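Local coordinates for YncI copper-binding domain-containing protein (Nocardia farcinica, PDB 3ESM), which is of uncharacterised function but belongs to the YcnI-like family and probably binds copper through an extracytoplasmic domain of immunoglobulin-like fold, at residues W54-D59 with V69-D74; T34-T39 with A105-S110; E49-W54 with Q86-S91; V5-P10 with S18-R23; N42-R47 with K63-S68. The protein carries 2 engineered substitutions. All coordinates share one frame; numbering follows the deposited sequence. Where two conformers were deposited one is given.

Overall arrangement
All five contacts belong to one immunoglobulin-like domain. Contacts 1, 2 and 5 hold the sheet that contains strands 33-43, 54-60, 66-73 and 100-109, contact 5 where the chain passes from this sheet to the other; contact 4 closes the hairpin of that other sheet, and contact 3 brings its strand 85-93 against a loop and Trp54. Contact 2 is the buried one, mostly backbone pairing, joined to contact 1 through Thr37 and Thr70. The others are partly buried, contacts 3, 4 and 5 with exposed charged side chains. Contact 1 has an aromatic face and a polar face at the second subunit, which contacts 2 and 5 also touch. Contacts 1 and 3 share Trp54, and contact 3 has no direct hydrogen bond between its segments.

Contact 1: W54-D59 with V69-D74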
# COMPACT_ATOMS: atom_id res chain seq x y z
N TRP A 54 10.95 10.08 -2.66
CA TRP A 54 10.22 9.02 -1.91
C TRP A 54 10.33 9.29 -0.42
O TRP A 54 11.36 9.84 0.05
CB TRP A 54 10.84 7.65 -2.18
CG TRP A 54 10.74 7.23 -3.61
CD1 TRP A 54 11.50 7.69 -4.68
CD2 TRP A 54 9.82 6.28 -4.15
NE1 TRP A 54 11.10 7.05 -5.85
CE2 TRP A 54 10.09 6.17 -5.55
CE3 TRP A 54 8.85 5.47 -3.59
CZ2 TRP A 54 9.34 5.35 -6.41
CZ3 TRP A 54 8.11 4.59 -4.46
CH2 TRP A 54 8.37 4.55 -5.84
N THR A 55 9.30 8.92 0.34
CA THR A 55 9.37 9.00 1.78
C THR A 55 9.35 7.60 2.34
O THR A 55 8.61 6.77 1.85
CB THR A 55 8.21 9.83 2.34
OG1 THR A 55 8.40 11.20 1.88
CG2 THR A 55 8.24 9.78 3.86
N ALA A 56 10.19 7.31 3.33
CA ALA A 56 10.20 5.98 3.94
C ALA A 56 9.76 6.04 5.41
O ALA A 56 10.09 7.02 6.14
CB ALA A 56 11.57 5.34 3.82
N ARG A 57 9.00 5.03 5.83
CA ARG A 57 8.67 4.87 7.25
C ARG A 57 9.07 3.45 7.63
O ARG A 57 8.89 2.51 6.85
CB ARG A 57 7.17 5.06 7.58
CG ARG A 57 6.23 4.10 6.94
CD ARG A 57 4.77 4.47 7.33
NE ARG A 57 4.43 4.08 8.71
CZ ARG A 57 4.05 4.91 9.68
NH1 ARG A 57 3.94 6.24 9.49
NH2 ARG A 57 3.78 4.39 10.87
N VAL A 58 9.58 3.31 8.85
CA VAL A 58 9.90 1.98 9.38
C VAL A 58 9.00 1.79 10.59
O VAL A 58 9.10 2.57 11.55
CB VAL A 58 11.41 1.90 9.77
CG1 VAL A 58 11.69 0.60 10.59
CG2 VAL A 58 12.27 1.98 8.52
N ASP A 59 8.09 0.81 10.55
CA ASP A 59 7.15 0.58 11.65
C ASP A 59 7.76 -0.35 12.71
O ASP A 59 8.54 -1.23 12.39
CB ASP A 59 5.85 -0.01 11.15
CG ASP A 59 4.93 1.08 10.55
OD1 ASP A 59 4.15 1.68 11.34
OD2 ASP A 59 5.05 1.36 9.35
N VAL A 69 8.76 -1.92 6.52
CA VAL A 69 9.28 -0.63 6.02
C VAL A 69 8.45 -0.32 4.80
O VAL A 69 8.09 -1.23 4.03
CB VAL A 69 10.78 -0.70 5.66
CG1 VAL A 69 11.12 -1.92 4.77
CG2 VAL A 69 11.25 0.62 5.00
N THR A 70 8.10 0.96 4.64
CA THR A 70 7.29 1.33 3.47
C THR A 70 7.91 2.53 2.80
O THR A 70 8.29 3.50 3.48
CB THR A 70 5.86 1.73 3.86
OG1 THR A 70 5.18 0.63 4.49
CG2 THR A 70 5.07 2.19 2.61
N TRP A 71 8.09 2.46 1.48
CA TRP A 71 8.53 3.63 0.69
C TRP A 71 7.35 4.10 -0.13
O TRP A 71 6.63 3.27 -0.71
CB TRP A 71 9.64 3.23 -0.28
CG TRP A 71 10.92 2.85 0.34
CD1 TRP A 71 11.99 3.68 0.58
CD2 TRP A 71 11.33 1.53 0.75
NE1 TRP A 71 13.03 2.95 1.13
CE2 TRP A 71 12.65 1.64 1.24
CE3 TRP A 71 10.69 0.28 0.75
CZ2 TRP A 71 13.38 0.53 1.69
CZ3 TRP A 71 11.40 -0.83 1.21
CH2 TRP A 71 12.73 -0.70 1.69
N THR A 72 7.15 5.41 -0.22
CA THR A 72 5.98 5.96 -0.90
C THR A 72 6.44 7.09 -1.76
O THR A 72 7.18 7.96 -1.28
CB THR A 72 4.96 6.53 0.09
OG1 THR A 72 4.59 5.50 1.03
CG2 THR A 72 3.70 7.01 -0.68
N ALA A 73 6.00 7.10 -3.02
CA ALA A 73 6.40 8.17 -3.95
C ALA A 73 5.72 9.48 -3.54
O ALA A 73 4.51 9.51 -3.28
CB ALA A 73 5.98 7.76 -5.37
N ASP A 74 6.53 10.54 -3.33
CA ASP A 74 5.98 11.87 -3.07
C ASP A 74 5.04 12.35 -4.16
O ASP A 74 5.19 12.03 -5.31
CB ASP A 74 7.11 12.89 -2.94
CG ASP A 74 8.07 12.57 -1.83
OD1 ASP A 74 7.69 11.80 -0.93
OD2 ASP A 74 9.21 13.07 -1.89
O HOH W 1 11.02 12.91 0.23
O HOH W 2 6.02 5.82 3.32
O HOH W 3 6.03 0.17 7.10
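Ala73 lies against one face of the Trp54 indole, its CB 3.9 Å from the centroid of the six-membered ring and 11° off the normal, a CH-pi contact. The backbone N of Thr72 sits at the ring's edge, in plane. Trp71 has Val69 CG2 over one face, and Ala56 CB approaches Trp71 CD1 to 3.7 Å. These groups line one face of a beta hairpin, strands 54-60 and 66-73 of the immunoglobulin-like fold, where Trp54 CE3 also packs on Trp71 CB at 4.1 Å. Trp54, Ala56 and Val58 form the non-hydrogen-bonded pairs with Ala73, Trp71 and Val69. Between them, Thr55 with Thr72 and Arg57 with Thr70 are hydrogen-bonded pairs, each closed by two backbone bonds.

The other face is polar. With its OG1 anti to the carbonyl carbon, Thr55 donates to Asp74 OD1 at 3.0 Å, meeting the carboxylate on its syn side, 16° out of plane. A water links Asp74 OD2 to the carbonyl of Trp54. Arg57, its CG in the crowded position between backbone N and carbonyl carbon (chi1 62°), grips Asp59 side-on: NE bonds OD2 at 2.9 Å and NH2 bonds OD1 at 2.8 Å, which should fix the guanidinium's rotation. The same NH2 also reaches the carbonyl of Asn77 of the second subunit, against which this polar face packs, while Thr70 OG1 is hydrogen-bonded to Thr37. A further water sits 2.7 Å from Asp59 OD2, to which it donates, and 2.8 Å from Thr70 OG1, tying the two strands beyond their backbone ladder.

Contact 2: T34-T39 with A105-S110. Engineered in segment 34-39: Met36 (natural residue Leu).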
# COMPACT_ATOMS: atom_id res chain seq x y z
N THR A 34 4.02 3.01 -7.17
CA THR A 34 3.98 4.23 -6.31
C THR A 34 4.25 3.99 -4.83
O THR A 34 4.50 4.95 -4.08
CB THR A 34 2.64 4.96 -6.43
OG1 THR A 34 1.58 4.08 -6.03
CG2 THR A 34 2.46 5.42 -7.89
N ALA A 35 4.26 2.73 -4.41
CA ALA A 35 4.68 2.44 -3.02
C ALA A 35 5.12 0.99 -2.94
O ALA A 35 4.71 0.14 -3.74
CB ALA A 35 3.56 2.67 -2.06
N MET A 36 5.95 0.72 -1.95
CA MET A 36 6.39 -0.65 -1.68
C MET A 36 6.42 -0.83 -0.18
O MET A 36 7.07 -0.04 0.51
CB MET A 36 7.79 -0.85 -2.26
CG MET A 36 8.43 -2.19 -1.96
SD MET A 36 7.69 -3.55 -2.93
CE MET A 36 7.21 -2.68 -4.34
N THR A 37 5.79 -1.90 0.31
CA THR A 37 5.86 -2.19 1.74
C THR A 37 6.54 -3.54 1.89
O THR A 37 6.13 -4.48 1.23
CB THR A 37 4.44 -2.22 2.36
OG1 THR A 37 3.98 -0.85 2.50
CG2 THR A 37 4.48 -2.84 3.74
N VAL A 38 7.55 -3.65 2.74
CA VAL A 38 8.22 -4.94 2.91
C VAL A 38 8.15 -5.35 4.35
O VAL A 38 8.42 -4.55 5.24
CB VAL A 38 9.70 -4.87 2.50
CG1 VAL A 38 10.40 -6.21 2.79
CG2 VAL A 38 9.80 -4.54 1.04
N THR A 39 7.83 -6.63 4.59
CA THR A 39 7.72 -7.15 5.95
C THR A 39 9.10 -7.58 6.40
O THR A 39 9.78 -8.33 5.68
CB THR A 39 6.80 -8.38 5.94
OG1 THR A 39 5.46 -7.97 5.63
CG2 THR A 39 6.83 -9.06 7.28
N ALA A 105 6.26 -8.91 0.52
CA ALA A 105 6.17 -7.49 0.13
C ALA A 105 4.83 -7.20 -0.52
O ALA A 105 4.15 -8.11 -1.01
CB ALA A 105 7.29 -7.13 -0.79
N GLU A 106 4.45 -5.92 -0.51
CA GLU A 106 3.20 -5.49 -1.17
C GLU A 106 3.51 -4.27 -2.01
O GLU A 106 4.04 -3.29 -1.50
CB GLU A 106 2.16 -5.16 -0.14
CG GLU A 106 1.85 -6.34 0.76
CD GLU A 106 0.94 -7.35 0.07
OE1 GLU A 106 0.18 -6.96 -0.85
OE2 GLU A 106 0.97 -8.53 0.49
N GLN A 107 3.22 -4.38 -3.32
CA GLN A 107 3.61 -3.34 -4.30
C GLN A 107 2.38 -2.61 -4.79
O GLN A 107 1.49 -3.22 -5.37
CB GLN A 107 4.29 -4.04 -5.50
CG GLN A 107 4.78 -3.12 -6.61
CD GLN A 107 5.30 -3.93 -7.82
OE1 GLN A 107 5.27 -5.16 -7.77
NE2 GLN A 107 5.77 -3.26 -8.87
N THR A 108 2.32 -1.29 -4.60
CA THR A 108 1.17 -0.53 -5.01
C THR A 108 1.41 0.13 -6.35
O THR A 108 2.50 0.72 -6.56
CB THR A 108 0.87 0.60 -3.98
OG1 THR A 108 0.54 0.04 -2.69
CG2 THR A 108 -0.26 1.47 -4.47
N TYR A 109 0.39 0.07 -7.22
CA TYR A 109 0.44 0.72 -8.54
C TYR A 109 -0.45 1.93 -8.59
O TYR A 109 -1.41 2.03 -7.82
CB TYR A 109 -0.03 -0.25 -9.61
CG TYR A 109 1.02 -1.26 -9.99
CD1 TYR A 109 1.78 -1.08 -11.14
CD2 TYR A 109 1.22 -2.41 -9.23
CE1 TYR A 109 2.71 -2.01 -11.52
CE2 TYR A 109 2.15 -3.36 -9.63
CZ TYR A 109 2.89 -3.15 -10.78
OH TYR A 109 3.84 -4.06 -11.22
N SER A 110 -0.12 2.85 -9.50
CA SER A 110 -0.86 4.09 -9.64
C SER A 110 -2.34 3.92 -9.94
O SER A 110 -3.14 4.86 -9.70
CB SER A 110 -0.23 4.90 -10.74
OG SER A 110 -0.17 4.15 -11.94
O HOH W 4 -1.11 4.34 -6.15
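Met36, an engineered residue, has CG anti to the backbone N (chi1 175°); chi2 (73°) turns SD aside, and a chi3 of 30°, far from a staggered value, brings CE against CB and CG of Gln107. CE lies 3.4 Å from Gln107 CG, and SD 4.2 Å from Ala105 CB. Gln107 runs extended past this methyl, and its amide is held beyond the contact by Thr33, Pro25 and Trp117. Val38 CG2 completes the apolar face on Ala105 CB at 4.0 Å.

The strands 33-43 and 100-109 pair antiparallel as neighbours in one sheet of the immunoglobulin-like fold. Thr37 and Glu106 form a hydrogen-bonded pair with bonds of 2.9 Å (Thr37 N to Glu106 O) and 2.8 Å (Glu106 N to Thr37 O). At the other end Thr34 and Ala35 both face Thr108, a classic beta bulge: Thr108 O takes a bond of 2.8 Å from Thr34 N and a weak one from Ala35 N, while Thr108 N returns to Ala35 O. A water joins Thr34 OG1 to the Tyr109 carbonyl.

Backbone bonds therefore carry this buried pairing, with the bulge leaving one carbonyl shared by two donors and the methionine adding only van der Waals contact.

Contact 3: E49-W54 with Q86-S91; sequences EPMPGW and QRFVVS. Engineered in segment 49-54: Met51 (natural residue Leu).
Phe88 points its edge at the six-membered ring of Trp54 in a T-shaped (edge-to-face) pair, the planes at 86° and the centroids 5.2 Å apart. The rim atom CE1 of Phe88 makes the closest approach, 3.7 Å from Trp54 CZ3. This is the face of the indole turned away from Ala73, so the ring is sandwiched between Ala73 and the aromatic edge.

The engineered Met51 fits beside this pair. In the conformer described, its CG is anti to the backbone N and the chain stays extended, carrying CE over the same face of Trp54 near the rim and to 3.4 Å from Phe88 CE1. Its SD stands obliquely beside the phenyl ring, 4.8 Å from the centroid, a Met-aromatic contact. Gln86 reaches toward Met51 tip to tip, and in this conformer NE2 is 3.3 Å from Met51 CE; that amide is fixed by a nearly straight bond of 2.9 Å from NE2 to Arg87 O.

Farther along, the chain of Glu49 crosses Val89, bringing OE2 to 3.6 Å from CG1. No direct hydrogen bond joins the segments, but a water donates to both Glu49 O and Val89 O. The loop itself is shaped by a type II beta turn from Met51 to Trp54, closed by Trp54 N to Met51 O.

The loop leads from strand 45-48 into strand 54-60, and thus crosses from one sheet of the sandwich to the other. Phe88 reaches inward from strand 85-93, which pairs with strand 18-25, and also meets the Trp71 ring on strand 66-73.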
# COMPACT_ATOMS: atom_id res chain seq x y z
N GLU A 49 17.94 4.39 3.20
CA GLU A 49 18.78 5.47 2.74
C GLU A 49 17.97 6.44 1.93
O GLU A 49 16.96 6.08 1.33
CB GLU A 49 19.99 4.97 1.99
CG GLU A 49 19.68 4.12 0.82
CD GLU A 49 20.94 3.53 0.24
OE1 GLU A 49 21.10 3.58 -1.00
OE2 GLU A 49 21.76 3.01 1.04
N PRO A 50 18.42 7.70 1.93
CA PRO A 50 17.68 8.80 1.33
C PRO A 50 17.43 8.46 -0.12
O PRO A 50 18.32 7.96 -0.81
CB PRO A 50 18.65 9.97 1.46
CG PRO A 50 19.54 9.58 2.62
CD PRO A 50 19.73 8.12 2.43
N MET A 51 16.19 8.67 -0.55
CA MET A 51 15.74 8.33 -1.89
C MET A 51 14.97 9.56 -2.38
O MET A 51 13.79 9.70 -2.02
CB MET A 51 14.81 7.11 -1.74
CG MET A 51 14.34 6.41 -2.99
SD MET A 51 13.50 4.81 -2.61
CE MET A 51 12.98 4.37 -4.25
N PRO A 52 15.59 10.45 -3.17
CA PRO A 52 14.87 11.65 -3.59
C PRO A 52 13.53 11.29 -4.22
O PRO A 52 13.45 10.37 -5.06
CB PRO A 52 15.82 12.31 -4.61
CG PRO A 52 17.17 11.87 -4.11
CD PRO A 52 16.95 10.41 -3.75
N GLY A 53 12.50 12.02 -3.80
CA GLY A 53 11.17 11.81 -4.35
C GLY A 53 10.37 10.74 -3.66
O GLY A 53 9.23 10.50 -4.04
N TRP A 54 10.95 10.08 -2.66
CA TRP A 54 10.22 9.02 -1.91
C TRP A 54 10.33 9.29 -0.42
O TRP A 54 11.36 9.84 0.05
CB TRP A 54 10.84 7.65 -2.18
CG TRP A 54 10.74 7.23 -3.61
CD1 TRP A 54 11.50 7.69 -4.68
CD2 TRP A 54 9.82 6.28 -4.15
NE1 TRP A 54 11.10 7.05 -5.85
CE2 TRP A 54 10.09 6.17 -5.55
CE3 TRP A 54 8.85 5.47 -3.59
CZ2 TRP A 54 9.34 5.35 -6.41
CZ3 TRP A 54 8.11 4.59 -4.46
CH2 TRP A 54 8.37 4.55 -5.84
N GLN A 86 13.09 -0.47 -9.93
CA GLN A 86 13.60 0.49 -8.95
C GLN A 86 14.18 -0.28 -7.78
O GLN A 86 13.59 -1.29 -7.38
CB GLN A 86 12.45 1.37 -8.44
CG GLN A 86 12.82 2.20 -7.22
CD GLN A 86 13.72 3.33 -7.60
OE1 GLN A 86 13.43 4.07 -8.55
NE2 GLN A 86 14.83 3.48 -6.87
N ARG A 87 15.30 0.20 -7.23
CA ARG A 87 15.87 -0.37 -6.01
C ARG A 87 15.39 0.36 -4.76
O ARG A 87 15.29 1.59 -4.73
CB ARG A 87 17.40 -0.35 -6.06
CG ARG A 87 18.04 -1.21 -7.13
CD ARG A 87 19.56 -0.95 -7.13
NE ARG A 87 19.82 0.49 -7.06
CZ ARG A 87 20.32 1.13 -5.99
NH1 ARG A 87 20.65 0.45 -4.89
NH2 ARG A 87 20.51 2.45 -6.03
N PHE A 88 15.07 -0.41 -3.73
CA PHE A 88 14.64 0.13 -2.45
C PHE A 88 15.61 -0.51 -1.47
O PHE A 88 15.69 -1.75 -1.39
CB PHE A 88 13.22 -0.32 -2.16
CG PHE A 88 12.20 0.25 -3.09
CD1 PHE A 88 11.59 1.47 -2.81
CD2 PHE A 88 11.84 -0.43 -4.25
CE1 PHE A 88 10.65 2.01 -3.67
CE2 PHE A 88 10.89 0.11 -5.12
CZ PHE A 88 10.31 1.32 -4.82
N VAL A 89 16.28 0.31 -0.67
CA VAL A 89 17.41 -0.20 0.12
C VAL A 89 17.21 0.03 1.61
O VAL A 89 16.84 1.13 2.07
CB VAL A 89 18.73 0.50 -0.29
CG1 VAL A 89 19.85 0.02 0.61
CG2 VAL A 89 19.02 0.26 -1.76
N VAL A 90 17.38 -1.04 2.38
CA VAL A 90 17.24 -0.91 3.82
C VAL A 90 18.37 -1.68 4.51
O VAL A 90 18.68 -2.79 4.12
CB VAL A 90 15.85 -1.39 4.30
CG1 VAL A 90 15.63 -2.89 4.00
CG2 VAL A 90 15.57 -1.03 5.79
N SER A 91 18.98 -1.06 5.52
CA SER A 91 20.05 -1.71 6.27
C SER A 91 19.47 -2.26 7.55
O SER A 91 18.92 -1.51 8.35
CB SER A 91 21.12 -0.68 6.61
OG SER A 91 22.06 -1.24 7.50
O HOH W 5 15.97 3.48 1.43

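Contact 4: V5-P10 with S18-R23; sequences VTADAP and SVVTFR
Backbone hydrogen bonds between Thr6 and Arg23 and between Asp8 and Thr21 define this antiparallel beta hairpin of strands 6-8 and 18-25. Within the chain, strand 6-8 is an outermost strand of the four-stranded sheet of the immunoglobulin-like domain, and strand 18-25 pairs on its other side with strand 85-93. Thr6 N and Arg23 O lie 3.0 Å apart, and Arg23 N bonds back to Thr6 O. In the second hydrogen-bonded pair Thr21 N meets Asp8 O at 2.9 Å, nearly straight at 171°, and Asp8 N bonds to Thr21 O. Weaker CA-H...O contacts run between these rungs, among them Phe22 CA to Thr6 O at 3.2 Å.

Apolar contacts are few and small. Ala7, in a non-hydrogen-bonded pair with Phe22, places its CB 3.9 Å from Phe22 CE1. Past the end of strand 6-8, Ala9 CB touches Val20 CG2 at 4.0 Å. Phe22 continues inward to meet Phe103 edge-to-face, while Leu135 packs against both alanines.

On the opposite face the side chains are polar. Thr6 and Arg23 lie side by side, pointing the same way; OG1 of Thr6, set between the backbone N and the carbonyl carbon (chi1 61°), comes to 3.5 Å from Arg23 CB. The arginine then extends away and makes a cation-pi contact with Phe85.

Two waters sit along this polar side. One bonds Thr6 OG1 and donates to Thr21 O; the other bonds Thr21 OG1 and donates to Val19 O at 2.7 Å. With apolar contact limited mainly to the methyls of Ala7 and Ala9, cohesion rests chiefly on the backbone ladder, which the waters extend to the threonine hydroxyls.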
# COMPACT_ATOMS: atom_id res chain seq x y z
N VAL A 5 10.28 -9.59 -7.79
CA VAL A 5 11.02 -8.74 -6.86
C VAL A 5 12.20 -9.53 -6.35
O VAL A 5 12.04 -10.67 -5.91
CB VAL A 5 10.16 -8.31 -5.66
CG1 VAL A 5 11.04 -7.64 -4.61
CG2 VAL A 5 9.05 -7.40 -6.13
N THR A 6 13.38 -8.96 -6.40
CA THR A 6 14.52 -9.70 -5.88
C THR A 6 15.08 -9.02 -4.65
O THR A 6 14.85 -7.83 -4.44
CB THR A 6 15.62 -9.85 -6.92
OG1 THR A 6 16.12 -8.56 -7.33
CG2 THR A 6 15.08 -10.60 -8.13
N ALA A 7 15.79 -9.81 -3.83
CA ALA A 7 16.46 -9.30 -2.65
C ALA A 7 17.93 -9.61 -2.85
O ALA A 7 18.30 -10.71 -3.26
CB ALA A 7 15.95 -9.98 -1.39
N ASP A 8 18.78 -8.63 -2.61
CA ASP A 8 20.22 -8.84 -2.74
C ASP A 8 20.94 -8.28 -1.53
O ASP A 8 20.66 -7.17 -1.08
CB ASP A 8 20.75 -8.18 -4.01
CG ASP A 8 22.05 -8.81 -4.48
OD1 ASP A 8 22.01 -9.94 -5.02
OD2 ASP A 8 23.12 -8.17 -4.32
N ALA A 9 21.88 -9.06 -1.01
CA ALA A 9 22.66 -8.68 0.15
C ALA A 9 23.84 -9.65 0.22
O ALA A 9 23.79 -10.65 0.93
CB ALA A 9 21.82 -8.77 1.38
N PRO A 10 24.90 -9.37 -0.56
CA PRO A 10 26.04 -10.30 -0.68
C PRO A 10 26.62 -10.72 0.68
O PRO A 10 26.83 -11.92 0.92
CB PRO A 10 27.06 -9.49 -1.50
CG PRO A 10 26.19 -8.62 -2.37
CD PRO A 10 25.06 -8.19 -1.42
N SER A 18 23.01 -6.44 7.34
CA SER A 18 23.30 -6.31 5.91
C SER A 18 22.54 -5.14 5.33
O SER A 18 21.46 -4.83 5.82
CB SER A 18 22.89 -7.56 5.12
OG SER A 18 23.73 -8.68 5.41
N VAL A 19 23.09 -4.52 4.28
CA VAL A 19 22.32 -3.59 3.45
C VAL A 19 21.58 -4.47 2.44
O VAL A 19 22.22 -5.10 1.58
CB VAL A 19 23.24 -2.60 2.69
CG1 VAL A 19 22.43 -1.74 1.73
CG2 VAL A 19 24.02 -1.71 3.67
N VAL A 20 20.25 -4.51 2.52
CA VAL A 20 19.43 -5.35 1.63
C VAL A 20 18.79 -4.49 0.58
O VAL A 20 18.17 -3.48 0.90
CB VAL A 20 18.33 -6.08 2.43
CG1 VAL A 20 17.45 -6.97 1.52
CG2 VAL A 20 18.98 -6.92 3.51
N THR A 21 18.96 -4.88 -0.68
CA THR A 21 18.44 -4.10 -1.79
C THR A 21 17.30 -4.89 -2.41
O THR A 21 17.51 -6.04 -2.81
CB THR A 21 19.51 -3.89 -2.86
OG1 THR A 21 20.52 -2.98 -2.37
CG2 THR A 21 18.89 -3.32 -4.16
N PHE A 22 16.11 -4.30 -2.48
CA PHE A 22 14.95 -4.93 -3.13
C PHE A 22 14.79 -4.29 -4.49
O PHE A 22 14.61 -3.08 -4.58
CB PHE A 22 13.67 -4.73 -2.30
CG PHE A 22 13.74 -5.41 -0.98
CD1 PHE A 22 13.48 -6.77 -0.88
CD2 PHE A 22 14.08 -4.71 0.16
CE1 PHE A 22 13.57 -7.42 0.34
CE2 PHE A 22 14.18 -5.35 1.41
CZ PHE A 22 13.94 -6.70 1.49
N ARG A 23 14.90 -5.09 -5.55
CA ARG A 23 14.76 -4.55 -6.90
C ARG A 23 13.40 -4.97 -7.39
O ARG A 23 13.10 -6.17 -7.47
CB ARG A 23 15.85 -5.09 -7.82
CG ARG A 23 15.86 -4.42 -9.18
CD ARG A 23 17.08 -4.85 -10.00
NE ARG A 23 17.22 -4.01 -11.17
CZ ARG A 23 17.02 -4.42 -12.41
NH1 ARG A 23 16.68 -5.69 -12.62
NH2 ARG A 23 17.16 -3.58 -13.43
O HOH W 6 17.57 -6.99 -5.58
O HOH W 7 22.38 -4.35 -0.97

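Contact 5: N42-R47 with K63-S68; sequences NVRSAR and KSEAVS. With SO4 (sulfate ion), chain B.
Asn42 and Val43 both face Ala66 in a G1 beta bulge, with Asn42 in the left-handed region (phi 48°, psi 55°). Val43 N bonds Ala66 O at 3.2 Å and Ala66 N returns to Val43 O at 2.8 Å, a single hydrogen-bonded pair at the end of strands 33-43 and 66-73. On its inner side Ala66 CB meets Ala46 CB at 3.5 Å and Val43 CG2 at 3.8 Å.

The outer side is charged. Arg44 is bent at chi2 and chi3, and its guanidinium lies against the 63-65 turn, with Glu65 CG over one face and the carbonyl of Lys63 at its edge. The NH2 to Lys63 O bond refines to an unusually short length, so its exact geometry is doubtful. Glu65 OE1 is held by Asn61. Asn42 ND2 packs on Val67 CG1 at 3.5 Å, and a water accepts weakly from this amide and donates to Val67 O.

A sulfate ion, probably from the crystallisation liquor, is bound by Ser45 OG at 2.6 Å and Ala46 N at 2.7 Å, with Arg60 as a further donor. Here the chain passes from strand 33-43, which pairs with strand 66-73, into strand 45-48, which pairs with strand 85-93 in the other sheet.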
# COMPACT_ATOMS: atom_id res chain seq x y z
N ASN A 42 11.41 -8.62 12.18
CA ASN A 42 11.44 -8.16 13.55
C ASN A 42 12.85 -7.89 14.03
O ASN A 42 13.26 -8.41 15.07
CB ASN A 42 10.77 -9.18 14.46
CG ASN A 42 9.26 -9.26 14.26
OD1 ASN A 42 8.55 -9.86 15.09
ND2 ASN A 42 8.76 -8.70 13.18
N VAL A 43 13.57 -7.04 13.30
CA VAL A 43 14.98 -6.73 13.56
C VAL A 43 15.15 -5.58 14.53
O VAL A 43 14.28 -4.72 14.63
CB VAL A 43 15.74 -6.39 12.24
CG1 VAL A 43 15.81 -7.63 11.34
CG2 VAL A 43 15.05 -5.24 11.51
N ARG A 44 16.26 -5.55 15.26
CA ARG A 44 16.48 -4.43 16.19
C ARG A 44 16.74 -3.14 15.43
O ARG A 44 16.31 -2.04 15.84
CB ARG A 44 17.69 -4.71 17.09
CG ARG A 44 17.62 -5.96 17.89
CD ARG A 44 17.07 -5.68 19.28
NE ARG A 44 16.02 -4.67 19.18
CZ ARG A 44 14.98 -4.58 20.00
NH1 ARG A 44 14.83 -5.45 21.00
NH2 ARG A 44 14.08 -3.63 19.81
N SER A 45 17.50 -3.24 14.33
CA SER A 45 17.94 -2.07 13.62
C SER A 45 17.41 -2.12 12.19
O SER A 45 17.45 -3.19 11.57
CB SER A 45 19.47 -2.02 13.57
OG SER A 45 19.89 -0.88 12.84
N ALA A 46 16.92 -0.99 11.68
CA ALA A 46 16.49 -0.89 10.29
C ALA A 46 16.52 0.57 9.88
O ALA A 46 15.83 1.40 10.49
CB ALA A 46 15.09 -1.44 10.13
N ARG A 47 17.34 0.90 8.88
CA ARG A 47 17.53 2.27 8.45
C ARG A 47 17.46 2.26 6.95
O ARG A 47 18.14 1.45 6.30
CB ARG A 47 18.94 2.78 8.84
CG ARG A 47 19.20 2.96 10.32
CD ARG A 47 20.70 2.86 10.69
NE ARG A 47 21.58 3.60 9.79
CZ ARG A 47 22.15 4.77 10.08
NH1 ARG A 47 21.91 5.35 11.26
NH2 ARG A 47 22.93 5.38 9.20
N LYS A 63 8.33 -4.04 21.30
CA LYS A 63 9.70 -4.31 21.71
C LYS A 63 10.71 -3.46 20.95
O LYS A 63 11.93 -3.65 21.08
CB LYS A 63 10.03 -5.80 21.52
CG LYS A 63 9.08 -6.73 22.22
CD LYS A 63 9.42 -8.19 21.92
CE LYS A 63 8.48 -9.14 22.66
NZ LYS A 63 7.10 -9.10 22.08
N SER A 64 10.21 -2.54 20.12
CA SER A 64 11.08 -1.63 19.37
C SER A 64 11.79 -2.31 18.21
O SER A 64 12.78 -1.80 17.69
CB SER A 64 12.09 -0.96 20.30
OG SER A 64 11.39 -0.21 21.28
N GLU A 65 11.27 -3.47 17.82
CA GLU A 65 11.80 -4.13 16.64
C GLU A 65 11.11 -3.55 15.41
O GLU A 65 9.90 -3.22 15.45
CB GLU A 65 11.51 -5.64 16.71
CG GLU A 65 12.24 -6.37 17.87
CD GLU A 65 11.61 -7.72 18.22
OE1 GLU A 65 10.41 -7.95 17.94
OE2 GLU A 65 12.34 -8.56 18.81
N ALA A 66 11.85 -3.45 14.32
CA ALA A 66 11.27 -3.05 13.04
C ALA A 66 10.53 -4.24 12.42
O ALA A 66 11.17 -5.27 12.12
CB ALA A 66 12.39 -2.63 12.09
N VAL A 67 9.24 -4.05 12.16
CA VAL A 67 8.34 -5.09 11.63
C VAL A 67 8.04 -4.92 10.14
O VAL A 67 7.64 -5.88 9.46
CB VAL A 67 6.99 -5.19 12.42
CG1 VAL A 67 7.24 -5.61 13.86
CG2 VAL A 67 6.25 -3.88 12.40
N SER A 68 8.20 -3.70 9.63
CA SER A 68 8.02 -3.48 8.20
C SER A 68 8.59 -2.13 7.82
O SER A 68 8.91 -1.30 8.69
CB SER A 68 6.55 -3.53 7.82
OG SER A 68 5.88 -2.33 8.20
S SO4 B . 18.15 1.79 14.29
O1 SO4 B . 18.20 3.26 14.26
O2 SO4 B . 17.34 1.27 13.18
O3 SO4 B . 19.52 1.32 14.21
O4 SO4 B . 17.48 1.35 15.51
O HOH W 8 7.18 -8.20 10.98